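Local structure of adhesion and penetration protein autotransporter (Haemophilus influenzae, 3SYJ) at residues 96-104 against 328-336; 406-417 against 428-439. The protein promotes bacterial adherence to and invasion of host cells, is probably a serine protease, and self-associates in bacterial aggregation. All coordinates share one frame; numbering follows the deposited sequence.

Contact 1 (96-104 against 328-336); sequences YKIVKRNNY and NIYSPRLNN
V99 lays its two methyl branches against L334 and N335 in the second half of the short helix 332-335. CG1 of V99 meets CB of L334 at 3.9 Å, the two side chains crossing at about a right angle. CG2 of V99 lies 4.0 Å from CB of N335. Segment 96-104 belongs to the S6 protease part of the passenger domain, whose family shares the chymotrypsin-like PA clan. Segment 328-336 comes from a later excursion of the chain, between strands of the beta-helix.

The backbone ties the two together beside V99. S331 N donates to V99 O at 2.9 Å, from above the carbonyl plane. S331 also sits at the N-cap of the helix. Its OG, anti to the backbone N (chi1 -174°), accepts a weak bond from L334 N and has a second partner in L313 O.

The Y330 ring turns its edge to V99 O. K100 runs beside this ring, both side chains pointing the same way, with CD 3.6 Å from Y330 CD1. A bend at chi2 helps bring CD there. The amine goes on to a salt bridge with D317. CB of K100 also rests against the N335 amide, 3.4 Å from OD1. That amide has its main polar partner in R120.

R101 brings the flat end of its side chain to strand 329-330. R101 NE donates to I329 O at 3.1 Å, with the oxygen close to the guanidinium plane. I98 CD1 lies over one face of that group, offset toward the rim. I329 O also takes a bond from a water that donates to I98 O.

H117 ND1 holds N103 OD1, and N328 ND2 bonds G326 O. Between the two residues, N103 ND2 gives a bent bond to N328 OD1 at 3.2 Å, and the amide planes stand 86° apart.

Contact 2 (406-417 against 428-439); sequences KIGKGTLHVQAK and DGKVILEQQADD
K406 NZ is gripped by three backbone carbonyls where the chain turns its corners. K406 NZ donates to D428 O at 3.0 Å across the contact, and to I407 O and G410 O within its own segment. Bends at chi2 and chi4 fold the lysine back over the turn. G410 O also accepts from K430 N, and the two donors reach it from opposite faces of its carbonyl plane. The K406 and V431 side chains slide past each other in opposite directions, K406 CG lying 3.6 Å from V431 CG2.

G429 takes a positive phi (75°), and G429 CA packs 3.5 Å from K409 O. D428 lays its carboxylate against G408, and two waters link it to K409 NZ.

Strands 411-414 and 430-433 are neighbouring rungs of the right-handed parallel beta-helix that forms the passenger stem. Their directions differ by 14°. The bonds alternate regularly, L412 N to K430 O being short at 2.7 Å and nearly in line with the carbonyl. Aliphatic residues pair from rung to rung on the buried face: L412 with V431, V414 with L433. There V414 CG2 also meets V431 CG1 at 4.0 Å. T411, H413, K430 and I432 take the other face. On it T411 CG2 touches I432 CD1 at 3.8 Å, and a water joins T411 OG1 to K430 NZ, which also bonds Q459.

H413 points its ring edge at E434. The ring and carboxylate are nearly coplanar, 21° apart, and H413 CE1 lies 3.0 Å from E434 OE1. CB of I432 sits 3.7 Å from H413 ND1.

Past the strands, Q436 N still donates to A416 O. K417 reaches across to D439, where NZ and OD1 form a long salt bridge and share a water.

How the contacts relate
Contact 1 closes before contact 2 opens, so they follow in series along the chain. Their centres lie 30 Å apart, and their nearest atoms about 8 Å apart, without touching. Contact 1 joins the protease part to an excursion of the chain that precedes strand 340-343. Contact 2 stacks two successive rungs further along the beta-helix. Strand 340-343 and strand 403-407, which enters contact 2, lie in the same parallel sheet of the helix. A direct link also runs between the regions, since Y96 bonds R403. The protease part is thus fastened to the side of the stem near its start, while rung stacking extends the stem onward.

Contact 1 (96-104 against 328-336)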
loop_
_atom_site.group_PDB
_atom_site.type_symbol
_atom_site.label_atom_id
_atom_site.label_comp_id
_atom_site.label_asym_id
_atom_site.label_seq_id
_atom_site.Cartn_x
_atom_site.Cartn_y
_atom_site.Cartn_z
ATOM N N TYR A 96 16.382 -8.356 -62.851
ATOM C CA TYR A 96 17.105 -7.256 -63.470
ATOM C C TYR A 96 17.769 -7.742 -64.751
ATOM O O TYR A 96 18.540 -8.694 -64.718
ATOM C CB TYR A 96 18.156 -6.691 -62.507
ATOM C CG TYR A 96 17.543 -6.040 -61.288
ATOM C CD1 TYR A 96 17.079 -4.730 -61.337
ATOM C CD2 TYR A 96 17.419 -6.738 -60.097
ATOM C CE1 TYR A 96 16.497 -4.139 -60.228
ATOM C CE2 TYR A 96 16.854 -6.160 -58.989
ATOM C CZ TYR A 96 16.388 -4.860 -59.061
ATOM O OH TYR A 96 15.819 -4.294 -57.956
ATOM N N LYS A 97 17.476 -7.088 -65.874
ATOM C CA LYS A 97 17.981 -7.525 -67.180
ATOM C C LYS A 97 19.255 -6.819 -67.621
ATOM O O LYS A 97 19.371 -5.605 -67.517
ATOM C CB LYS A 97 16.924 -7.312 -68.266
ATOM C CG LYS A 97 15.618 -8.043 -68.041
ATOM C CD LYS A 97 14.549 -7.574 -69.027
ATOM C CE LYS A 97 13.192 -8.189 -68.711
ATOM N NZ LYS A 97 12.140 -7.739 -69.665
ATOM N N ILE A 98 20.199 -7.592 -68.143
ATOM C CA ILE A 98 21.398 -7.045 -68.760
ATOM C C ILE A 98 21.044 -6.405 -70.106
ATOM O O ILE A 98 20.447 -7.052 -70.968
ATOM C CB ILE A 98 22.455 -8.158 -68.978
ATOM C CG1 ILE A 98 23.048 -8.605 -67.633
ATOM C CG2 ILE A 98 23.552 -7.695 -69.934
ATOM C CD1 ILE A 98 23.845 -9.902 -67.704
ATOM N N VAL A 99 21.409 -5.137 -70.282
ATOM C CA VAL A 99 21.122 -4.419 -71.519
ATOM C C VAL A 99 22.405 -4.149 -72.289
ATOM O O VAL A 99 22.374 -3.772 -73.456
ATOM C CB VAL A 99 20.401 -3.080 -71.245
ATOM C CG1 VAL A 99 19.111 -3.332 -70.479
ATOM C CG2 VAL A 99 21.301 -2.126 -70.472
ATOM N N LYS A 100 23.535 -4.343 -71.626
ATOM C CA LYS A 100 24.835 -4.143 -72.243
ATOM C C LYS A 100 25.868 -4.883 -71.403
ATOM O O LYS A 100 25.965 -4.652 -70.197
ATOM C CB LYS A 100 25.152 -2.653 -72.305
ATOM C CG LYS A 100 26.473 -2.317 -72.953
ATOM C CD LYS A 100 26.477 -2.727 -74.411
ATOM C CE LYS A 100 27.658 -2.113 -75.131
ATOM N NZ LYS A 100 27.901 -2.750 -76.448
ATOM N N ARG A 101 26.628 -5.777 -72.038
ATOM C CA ARG A 101 27.567 -6.651 -71.329
ATOM C C ARG A 101 28.868 -5.953 -70.963
ATOM O O ARG A 101 29.482 -6.266 -69.946
ATOM C CB ARG A 101 27.881 -7.897 -72.162
ATOM C CG ARG A 101 26.651 -8.650 -72.624
ATOM C CD ARG A 101 26.941 -10.124 -72.829
ATOM N NE ARG A 101 25.782 -10.908 -72.428
ATOM C CZ ARG A 101 25.771 -11.790 -71.433
ATOM N NH1 ARG A 101 26.868 -12.049 -70.737
ATOM N NH2 ARG A 101 24.658 -12.436 -71.155
ATOM N N ASN A 102 29.283 -5.011 -71.801
ATOM C CA ASN A 102 30.561 -4.336 -71.634
ATOM C C ASN A 102 31.701 -5.330 -71.447
ATOM O O ASN A 102 32.419 -5.293 -70.451
ATOM C CB ASN A 102 30.509 -3.336 -70.478
ATOM C CG ASN A 102 29.537 -2.189 -70.740
ATOM O OD1 ASN A 102 29.583 -1.552 -71.789
ATOM N ND2 ASN A 102 28.657 -1.926 -69.784
ATOM N N ASN A 103 31.855 -6.220 -72.423
ATOM C CA ASN A 103 32.992 -7.125 -72.463
ATOM C C ASN A 103 34.278 -6.340 -72.699
ATOM O O ASN A 103 34.395 -5.584 -73.660
ATOM C CB ASN A 103 32.804 -8.198 -73.543
ATOM C CG ASN A 103 31.652 -9.145 -73.235
ATOM O OD1 ASN A 103 31.388 -9.466 -72.079
ATOM N ND2 ASN A 103 30.964 -9.600 -74.275
ATOM N N TYR A 104 35.231 -6.514 -71.793
ATOM C CA TYR A 104 36.532 -5.860 -71.864
ATOM C C TYR A 104 37.239 -6.105 -73.198
ATOM O O TYR A 104 37.239 -7.222 -73.709
ATOM C CB TYR A 104 37.395 -6.411 -70.742
ATOM C CG TYR A 104 38.594 -5.588 -70.381
ATOM C CD1 TYR A 104 38.499 -4.566 -69.448
ATOM C CD2 TYR A 104 39.837 -5.863 -70.936
ATOM C CE1 TYR A 104 39.605 -3.827 -69.093
ATOM C CE2 TYR A 104 40.950 -5.128 -70.589
ATOM C CZ TYR A 104 40.830 -4.114 -69.665
ATOM O OH TYR A 104 41.937 -3.377 -69.310
ATOM N N ASN A 328 25.876 -14.019 -75.712
ATOM C CA ASN A 328 26.275 -12.639 -75.450
ATOM C C ASN A 328 25.173 -11.590 -75.642
ATOM O O ASN A 328 25.384 -10.540 -76.180
ATOM C CB ASN A 328 27.468 -12.264 -76.281
ATOM C CG ASN A 328 28.714 -12.839 -75.768
ATOM O OD1 ASN A 328 29.285 -12.318 -74.866
ATOM N ND2 ASN A 328 29.164 -13.910 -76.365
ATOM N N ILE A 329 24.004 -11.923 -75.177
ATOM C CA ILE A 329 22.845 -11.140 -75.426
ATOM C C ILE A 329 22.863 -9.787 -74.733
ATOM O O ILE A 329 23.157 -9.699 -73.580
ATOM C CB ILE A 329 21.629 -11.915 -75.058
ATOM C CG1 ILE A 329 21.386 -12.986 -76.111
ATOM C CG2 ILE A 329 20.486 -11.005 -74.934
ATOM C CD1 ILE A 329 20.677 -14.145 -75.619
ATOM N N TYR A 330 22.546 -8.735 -75.464
ATOM C CA TYR A 330 22.283 -7.430 -74.862
ATOM C C TYR A 330 21.052 -6.755 -75.453
ATOM O O TYR A 330 20.382 -7.342 -76.262
ATOM C CB TYR A 330 23.516 -6.544 -74.893
ATOM C CG TYR A 330 23.716 -5.796 -76.142
ATOM C CD1 TYR A 330 23.824 -4.435 -76.143
ATOM C CD2 TYR A 330 23.809 -6.444 -77.346
ATOM C CE1 TYR A 330 24.015 -3.768 -77.295
ATOM C CE2 TYR A 330 23.989 -5.782 -78.468
ATOM C CZ TYR A 330 24.094 -4.445 -78.451
ATOM O OH TYR A 330 24.296 -3.795 -79.592
ATOM N N SER A 331 20.741 -5.533 -75.010
ATOM C CA SER A 331 19.536 -4.858 -75.467
ATOM C C SER A 331 19.868 -3.502 -76.076
ATOM O O SER A 331 19.905 -2.492 -75.376
ATOM C CB SER A 331 18.565 -4.683 -74.305
ATOM O OG SER A 331 17.327 -4.159 -74.758
ATOM N N PRO A 332 20.111 -3.472 -77.392
ATOM C CA PRO A 332 20.480 -2.218 -78.062
ATOM C C PRO A 332 19.389 -1.167 -77.874
ATOM O O PRO A 332 19.681 0.026 -77.796
ATOM C CB PRO A 332 20.565 -2.612 -79.543
ATOM C CG PRO A 332 20.644 -4.099 -79.561
ATOM C CD PRO A 332 19.933 -4.584 -78.338
ATOM N N ARG A 333 18.142 -1.623 -77.807
ATOM C CA ARG A 333 16.979 -0.752 -77.656
ATOM C C ARG A 333 16.950 -0.034 -76.305
ATOM O O ARG A 333 16.691 1.163 -76.239
ATOM C CB ARG A 333 15.694 -1.560 -77.838
ATOM C CG ARG A 333 14.420 -0.819 -77.459
ATOM C CD ARG A 333 13.197 -1.706 -77.658
ATOM N NE ARG A 333 13.070 -2.127 -79.053
ATOM C CZ ARG A 333 12.134 -2.952 -79.514
ATOM N NH1 ARG A 333 11.227 -3.460 -78.692
ATOM N NH2 ARG A 333 12.110 -3.273 -80.803
ATOM N N LEU A 334 17.206 -0.772 -75.230
ATOM C CA LEU A 334 17.167 -0.194 -73.896
ATOM C C LEU A 334 18.474 0.518 -73.566
ATOM O O LEU A 334 18.466 1.579 -72.946
ATOM C CB LEU A 334 16.858 -1.264 -72.847
ATOM C CG LEU A 334 15.500 -1.957 -72.981
ATOM C CD1 LEU A 334 15.342 -3.050 -71.938
ATOM C CD2 LEU A 334 14.363 -0.969 -72.865
ATOM N N ASN A 335 19.595 -0.060 -73.988
ATOM C CA ASN A 335 20.895 0.514 -73.659
ATOM C C ASN A 335 21.119 1.853 -74.327
ATOM O O ASN A 335 22.048 2.583 -73.965
ATOM C CB ASN A 335 22.046 -0.422 -74.034
ATOM C CG ASN A 335 23.403 0.174 -73.695
ATOM O OD1 ASN A 335 23.717 0.417 -72.526
ATOM N ND2 ASN A 335 24.207 0.433 -74.719
ATOM N N ASN A 336 20.284 2.169 -75.313
ATOM C CA ASN A 336 20.428 3.428 -76.040
ATOM C C ASN A 336 20.192 4.644 -75.147
ATOM O O ASN A 336 20.781 5.704 -75.358
ATOM C CB ASN A 336 19.502 3.479 -77.263
ATOM C CG ASN A 336 19.911 4.553 -78.254
ATOM O OD1 ASN A 336 19.198 5.543 -78.446
ATOM N ND2 ASN A 336 21.079 4.378 -78.873
HETATM O O HOH W 1 21.172 -9.687 -71.825
HETATM O O HOH W 2 29.537 -12.326 -72.099
HETATM O O HOH W 3 26.555 0.261 -70.593
#

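Contact 2 (406-417 against 428-439)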
loop_
_atom_site.group_PDB
_atom_site.type_symbol
_atom_site.label_atom_id
_atom_site.label_comp_id
_atom_site.label_asym_id
_atom_site.label_seq_id
_atom_site.Cartn_x
_atom_site.Cartn_y
_atom_site.Cartn_z
ATOM N N LYS A 406 13.163 3.490 -56.811
ATOM C CA LYS A 406 13.478 4.705 -56.065
ATOM C C LYS A 406 14.634 4.463 -55.116
ATOM O O LYS A 406 14.541 3.634 -54.211
ATOM C CB LYS A 406 12.255 5.213 -55.288
ATOM C CG LYS A 406 12.594 6.074 -54.056
ATOM C CD LYS A 406 12.848 7.526 -54.427
ATOM C CE LYS A 406 13.235 8.381 -53.217
ATOM N NZ LYS A 406 14.606 8.097 -52.719
ATOM N N ILE A 407 15.726 5.183 -55.334
ATOM C CA ILE A 407 16.890 5.075 -54.465
ATOM C C ILE A 407 17.366 6.458 -54.047
ATOM O O ILE A 407 16.732 7.457 -54.369
ATOM C CB ILE A 407 18.046 4.290 -55.128
ATOM C CG1 ILE A 407 18.466 4.936 -56.448
ATOM C CG2 ILE A 407 17.647 2.847 -55.365
ATOM C CD1 ILE A 407 19.635 4.227 -57.110
ATOM N N GLY A 408 18.480 6.517 -53.330
ATOM C CA GLY A 408 18.950 7.770 -52.775
ATOM C C GLY A 408 18.268 8.068 -51.451
ATOM O O GLY A 408 17.149 7.608 -51.189
ATOM N N LYS A 409 18.948 8.833 -50.605
ATOM C CA LYS A 409 18.420 9.151 -49.287
ATOM C C LYS A 409 17.322 10.216 -49.327
ATOM O O LYS A 409 16.655 10.446 -48.324
ATOM C CB LYS A 409 19.544 9.622 -48.362
ATOM C CG LYS A 409 20.578 8.564 -48.015
ATOM C CD LYS A 409 21.673 9.175 -47.161
ATOM C CE LYS A 409 22.793 8.184 -46.909
ATOM N NZ LYS A 409 22.292 6.969 -46.200
ATOM N N GLY A 410 17.144 10.865 -50.475
ATOM C CA GLY A 410 16.178 11.947 -50.594
ATOM C C GLY A 410 14.730 11.506 -50.717
ATOM O O GLY A 410 14.428 10.308 -50.708
ATOM N N THR A 411 13.837 12.488 -50.848
ATOM C CA THR A 411 12.393 12.253 -50.888
ATOM C C THR A 411 11.777 12.359 -52.292
ATOM O O THR A 411 12.139 13.229 -53.078
ATOM C CB THR A 411 11.658 13.221 -49.936
ATOM O OG1 THR A 411 12.098 12.985 -48.592
ATOM C CG2 THR A 411 10.155 13.029 -50.018
ATOM N N LEU A 412 10.856 11.452 -52.592
ATOM C CA LEU A 412 10.088 11.482 -53.827
ATOM C C LEU A 412 8.653 11.723 -53.405
ATOM O O LEU A 412 8.015 10.836 -52.848
ATOM C CB LEU A 412 10.153 10.126 -54.529
ATOM C CG LEU A 412 10.260 10.016 -56.051
ATOM C CD1 LEU A 412 9.266 8.981 -56.576
ATOM C CD2 LEU A 412 10.055 11.338 -56.740
ATOM N N HIS A 413 8.147 12.923 -53.646
ATOM C CA HIS A 413 6.777 13.247 -53.276
ATOM C C HIS A 413 5.864 12.987 -54.476
ATOM O O HIS A 413 5.768 13.808 -55.377
ATOM C CB HIS A 413 6.706 14.706 -52.801
ATOM C CG HIS A 413 5.337 15.162 -52.406
ATOM N ND1 HIS A 413 4.306 14.288 -52.138
ATOM C CD2 HIS A 413 4.837 16.404 -52.198
ATOM C CE1 HIS A 413 3.226 14.970 -51.804
ATOM N NE2 HIS A 413 3.521 16.257 -51.833
ATOM N N VAL A 414 5.216 11.829 -54.491
ATOM C CA VAL A 414 4.361 11.444 -55.617
ATOM C C VAL A 414 3.028 12.183 -55.585
ATOM O O VAL A 414 2.273 12.095 -54.611
ATOM C CB VAL A 414 4.097 9.928 -55.625
ATOM C CG1 VAL A 414 3.145 9.541 -56.762
ATOM C CG2 VAL A 414 5.404 9.185 -55.743
ATOM N N GLN A 415 2.737 12.902 -56.664
ATOM C CA GLN A 415 1.570 13.770 -56.696
ATOM C C GLN A 415 0.985 13.879 -58.104
ATOM O O GLN A 415 0.520 14.946 -58.507
ATOM C CB GLN A 415 1.960 15.160 -56.182
ATOM C CG GLN A 415 0.905 15.849 -55.343
ATOM C CD GLN A 415 1.407 17.162 -54.764
ATOM O OE1 GLN A 415 1.207 17.454 -53.582
ATOM N NE2 GLN A 415 2.074 17.958 -55.595
ATOM N N ALA A 416 1.011 12.783 -58.854
ATOM C CA ALA A 416 0.433 12.783 -60.192
ATOM C C ALA A 416 -1.092 12.624 -60.134
ATOM O O ALA A 416 -1.668 12.457 -59.056
ATOM C CB ALA A 416 1.057 11.678 -61.031
ATOM N N LYS A 417 -1.744 12.669 -61.293
ATOM C CA LYS A 417 -3.203 12.632 -61.339
ATOM C C LYS A 417 -3.756 11.339 -61.891
ATOM O O LYS A 417 -3.268 10.815 -62.894
ATOM C CB LYS A 417 -3.766 13.802 -62.159
ATOM C CG LYS A 417 -3.887 15.110 -61.375
ATOM C CD LYS A 417 -4.539 16.222 -62.198
ATOM C CE LYS A 417 -5.990 15.903 -62.537
ATOM N NZ LYS A 417 -6.692 17.068 -63.166
ATOM N N ASP A 428 15.442 3.102 -50.996
ATOM C CA ASP A 428 16.160 4.042 -50.137
ATOM C C ASP A 428 15.405 5.364 -50.010
ATOM O O ASP A 428 14.667 5.762 -50.915
ATOM C CB ASP A 428 17.576 4.281 -50.684
ATOM C CG ASP A 428 18.530 4.814 -49.630
ATOM O OD1 ASP A 428 18.097 5.014 -48.473
ATOM O OD2 ASP A 428 19.717 5.034 -49.957
ATOM N N GLY A 429 15.581 6.038 -48.880
ATOM C CA GLY A 429 14.987 7.350 -48.694
ATOM C C GLY A 429 13.494 7.293 -48.433
ATOM O O GLY A 429 12.999 6.351 -47.818
ATOM N N LYS A 430 12.775 8.312 -48.890
ATOM C CA LYS A 430 11.348 8.411 -48.616
ATOM C C LYS A 430 10.519 8.679 -49.861
ATOM O O LYS A 430 10.897 9.460 -50.725
ATOM C CB LYS A 430 11.060 9.493 -47.578
ATOM C CG LYS A 430 9.638 9.453 -47.050
ATOM C CD LYS A 430 9.196 10.799 -46.494
ATOM C CE LYS A 430 9.903 11.133 -45.196
ATOM N NZ LYS A 430 9.512 12.498 -44.745
ATOM N N VAL A 431 9.384 8.000 -49.940
ATOM C CA VAL A 431 8.403 8.248 -50.974
ATOM C C VAL A 431 7.151 8.642 -50.227
ATOM O O VAL A 431 6.673 7.895 -49.368
ATOM C CB VAL A 431 8.102 6.977 -51.774
ATOM C CG1 VAL A 431 6.815 7.134 -52.566
ATOM C CG2 VAL A 431 9.280 6.620 -52.682
ATOM N N ILE A 432 6.639 9.831 -50.528
ATOM C CA ILE A 432 5.375 10.291 -49.968
ATOM C C ILE A 432 4.289 10.076 -51.011
ATOM O O ILE A 432 4.443 10.482 -52.162
ATOM C CB ILE A 432 5.439 11.788 -49.598
ATOM C CG1 ILE A 432 6.542 12.034 -48.563
ATOM C CG2 ILE A 432 4.102 12.261 -49.084
ATOM C CD1 ILE A 432 6.791 13.506 -48.265
ATOM N N LEU A 433 3.204 9.421 -50.616
ATOM C CA LEU A 433 2.100 9.160 -51.530
ATOM C C LEU A 433 1.016 10.210 -51.386
ATOM O O LEU A 433 0.360 10.296 -50.348
ATOM C CB LEU A 433 1.490 7.787 -51.265
ATOM C CG LEU A 433 2.457 6.605 -51.312
ATOM C CD1 LEU A 433 1.707 5.320 -50.995
ATOM C CD2 LEU A 433 3.124 6.540 -52.684
ATOM N N GLU A 434 0.832 11.004 -52.436
ATOM C CA GLU A 434 -0.277 11.949 -52.486
ATOM C C GLU A 434 -0.840 12.115 -53.900
ATOM O O GLU A 434 -0.991 13.240 -54.375
ATOM C CB GLU A 434 0.141 13.317 -51.913
ATOM C CG GLU A 434 -1.020 14.076 -51.264
ATOM C CD GLU A 434 -0.660 15.475 -50.795
ATOM O OE1 GLU A 434 0.539 15.820 -50.761
ATOM O OE2 GLU A 434 -1.590 16.237 -50.458
ATOM N N GLN A 435 -1.148 11.007 -54.575
ATOM C CA GLN A 435 -1.794 11.089 -55.883
ATOM C C GLN A 435 -3.059 11.902 -55.752
ATOM O O GLN A 435 -3.776 11.770 -54.758
ATOM C CB GLN A 435 -2.197 9.711 -56.410
ATOM C CG GLN A 435 -1.118 8.959 -57.121
ATOM C CD GLN A 435 -0.855 9.448 -58.522
ATOM O OE1 GLN A 435 -1.652 9.252 -59.442
ATOM N NE2 GLN A 435 0.289 10.057 -58.700
ATOM N N GLN A 436 -3.333 12.715 -56.768
ATOM C CA GLN A 436 -4.582 13.462 -56.864
ATOM C C GLN A 436 -5.580 12.719 -57.740
ATOM O O GLN A 436 -5.204 12.128 -58.752
ATOM C CB GLN A 436 -4.336 14.825 -57.502
ATOM C CG GLN A 436 -3.040 15.503 -57.117
ATOM C CD GLN A 436 -3.099 16.147 -55.751
ATOM O OE1 GLN A 436 -3.112 15.461 -54.727
ATOM N NE2 GLN A 436 -3.119 17.476 -55.726
ATOM N N ALA A 437 -6.854 12.773 -57.369
ATOM C CA ALA A 437 -7.919 12.224 -58.204
ATOM C C ALA A 437 -7.931 12.921 -59.560
ATOM O O ALA A 437 -7.594 14.093 -59.657
ATOM C CB ALA A 437 -9.265 12.390 -57.518
ATOM N N ASP A 438 -8.297 12.197 -60.611
ATOM C CA ASP A 438 -8.474 12.834 -61.905
ATOM C C ASP A 438 -9.899 13.382 -61.981
ATOM O O ASP A 438 -10.637 13.318 -60.998
ATOM C CB ASP A 438 -8.130 11.890 -63.068
ATOM C CG ASP A 438 -9.055 10.677 -63.160
ATOM O OD1 ASP A 438 -10.010 10.544 -62.361
ATOM O OD2 ASP A 438 -8.816 9.847 -64.061
ATOM N N ASP A 439 -10.281 13.940 -63.124
ATOM C CA ASP A 439 -11.604 14.556 -63.247
ATOM C C ASP A 439 -12.706 13.522 -63.012
ATOM O O ASP A 439 -13.764 13.839 -62.465
ATOM C CB ASP A 439 -11.784 15.236 -64.612
ATOM C CG ASP A 439 -10.892 16.467 -64.782
ATOM O OD1 ASP A 439 -10.446 17.044 -63.764
ATOM O OD2 ASP A 439 -10.635 16.864 -65.940
HETATM O O HOH W 4 20.360 4.633 -52.384
HETATM O O HOH W 5 22.003 5.422 -48.744
HETATM O O HOH W 6 19.799 5.419 -46.277
HETATM O O HOH W 7 11.191 14.515 -46.178
HETATM O O HOH W 8 -8.348 14.846 -65.199
HETATM O O HOH W 9 -9.070 16.900 -61.418
#